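Local coordinates for ESX-5 secretion-associated protein EspG5 (Mycobacterium marinum, PDB 6VJ5) that acts as a cytoplasmic chaperone for its cognate PE/PPE protein pairs, preventing their aggregation and enabling their secretion by the ESX-5 system, at residues D65-E69 with Q70-R74. Numbering follows the deposited sequence.
Sequences DTVNE and QVAAR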
loop_
_atom_site.group_PDB
_atom_site.type_symbol
_atom_site.label_atom_id
_atom_site.label_comp_id
_atom_site.label_asym_id
_atom_site.label_seq_id
_atom_site.Cartn_x
_atom_site.Cartn_y
_atom_site.Cartn_z
ATOM N N ASP C 65 18.363 16.405 6.473
ATOM C CA ASP C 65 17.300 15.782 5.694
ATOM C C ASP C 65 17.743 15.482 4.269
ATOM O O ASP C 65 16.926 15.041 3.451
ATOM C CB ASP C 65 16.056 16.675 5.676
ATOM C CG ASP C 65 15.399 16.782 7.038
ATOM O OD1 ASP C 65 15.331 15.756 7.747
ATOM O OD2 ASP C 65 14.956 17.891 7.400
ATOM N N THR C 66 19.008 15.717 3.945
ATOM C CA THR C 66 19.537 15.491 2.608
ATOM C C THR C 66 20.425 14.255 2.637
ATOM O O THR C 66 21.252 14.099 3.543
ATOM C CB THR C 66 20.321 16.709 2.110
ATOM O OG1 THR C 66 21.605 16.746 2.742
ATOM C CG2 THR C 66 19.560 17.996 2.426
ATOM N N VAL C 67 20.236 13.374 1.667
ATOM C CA VAL C 67 21.038 12.162 1.568
ATOM C C VAL C 67 22.390 12.509 0.965
ATOM O O VAL C 67 22.476 13.276 -0.001
ATOM C CB VAL C 67 20.303 11.103 0.725
ATOM C CG1 VAL C 67 21.186 9.884 0.514
ATOM C CG2 VAL C 67 18.992 10.701 1.390
ATOM N N ASN C 68 23.457 11.976 1.563
ATOM C CA ASN C 68 24.792 12.046 0.979
ATOM C C ASN C 68 24.706 11.895 -0.535
ATOM O O ASN C 68 24.054 10.979 -1.042
ATOM C CB ASN C 68 25.669 10.948 1.593
ATOM C CG ASN C 68 27.078 10.940 1.043
ATOM O OD1 ASN C 68 27.283 10.793 -0.159
ATOM N ND2 ASN C 68 28.060 11.084 1.927
ATOM N N GLU C 69 25.343 12.820 -1.258
ATOM C CA GLU C 69 25.079 12.920 -2.691
ATOM C C GLU C 69 25.714 11.778 -3.476
ATOM O O GLU C 69 25.159 11.352 -4.495
ATOM C CB GLU C 69 25.557 14.270 -3.229
ATOM C CG GLU C 69 25.349 14.457 -4.728
ATOM C CD GLU C 69 23.946 14.085 -5.195
ATOM O OE1 GLU C 69 22.957 14.524 -4.569
ATOM O OE2 GLU C 69 23.837 13.346 -6.195
ATOM N N GLN C 70 26.870 11.273 -3.040
ATOM C CA GLN C 70 27.436 10.100 -3.698
ATOM C C GLN C 70 26.484 8.913 -3.577
ATOM O O GLN C 70 26.198 8.221 -4.562
ATOM C CB GLN C 70 28.808 9.767 -3.108
ATOM C CG GLN C 70 29.911 10.783 -3.417
ATOM C CD GLN C 70 29.883 11.995 -2.494
ATOM O OE1 GLN C 70 29.049 12.085 -1.592
ATOM N NE2 GLN C 70 30.802 12.928 -2.713
ATOM N N VAL C 71 25.958 8.687 -2.370
ATOM C CA VAL C 71 24.984 7.621 -2.152
ATOM C C VAL C 71 23.727 7.870 -2.979
ATOM O O VAL C 71 23.205 6.965 -3.641
ATOM C CB VAL C 71 24.648 7.508 -0.653
ATOM C CG1 VAL C 71 23.546 6.481 -0.429
ATOM C CG2 VAL C 71 25.890 7.167 0.152
ATOM N N ALA C 72 23.210 9.100 -2.935
ATOM C CA ALA C 72 21.996 9.414 -3.680
ATOM C C ALA C 72 22.192 9.209 -5.175
ATOM O O ALA C 72 21.234 8.886 -5.888
ATOM C CB ALA C 72 21.558 10.849 -3.390
ATOM N N ALA C 73 23.417 9.395 -5.668
ATOM C CA ALA C 73 23.691 9.107 -7.070
ATOM C C ALA C 73 23.554 7.617 -7.358
ATOM O O ALA C 73 23.016 7.228 -8.401
ATOM C CB ALA C 73 25.086 9.603 -7.447
ATOM N N ARG C 74 24.024 6.769 -6.440
ATOM C CA ARG C 74 23.909 5.327 -6.640
ATOM C C ARG C 74 22.453 4.881 -6.611
ATOM O O ARG C 74 22.044 4.034 -7.413
ATOM C CB ARG C 74 24.720 4.586 -5.578
ATOM C CG ARG C 74 26.142 5.107 -5.417
ATOM C CD ARG C 74 27.027 4.136 -4.652
ATOM N NE ARG C 74 28.422 4.574 -4.655
ATOM C CZ ARG C 74 28.959 5.369 -3.736
ATOM N NH1 ARG C 74 28.225 5.813 -2.726
ATOM N NH2 ARG C 74 30.234 5.718 -3.824
#
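An N-cap joins the short strand 66-67 to the helix 69-79: Asn68 occupies the cap position and turns its side-chain oxygen onto the amides of the first turn. Its CG lies opposite the backbone N (chi1 180°), which brings OD1 back over the start of the helix. There OD1 accepts two weak bonds, from Gln70 N at 2.9 Å through a strongly bent N-H...O angle (122°) and from Val71 N at 3.3 Å in a much straighter line (166°). One side-chain oxygen thus serves, weakly, two amides that have no preceding helical turn to bond to. The main chain of Asn68 takes part as well, since its O receives Ala72 N at 2.8 Å. One residue on, Glu69 O accepts Ala73 N at 2.9 Å, and regular helical bonding is under way. The Glu69 chain bends at chi2 and folds over this turn, OE1 coming to 4.1 Å from Ala72 CB; the negative carboxylate near the helix N-terminus probably interacts favourably with the helix dipole. Beside the polar cap runs an apolar contact. Val67 points toward the helix and lays CG1 against Ala72 CB at 4.0 Å, with Val71 CG1 slightly farther off at 4.2 Å. Val67 also packs on Leu20 and Leu23 of helix 14-23, and both it and Ala72 touch Leu24, so the strand and the first helical turn meet the end of that helix together. Farther along helix 69-79, Arg74 makes a salt bridge to Asp141 at the end of strand 136-141 of the large antiparallel sheet.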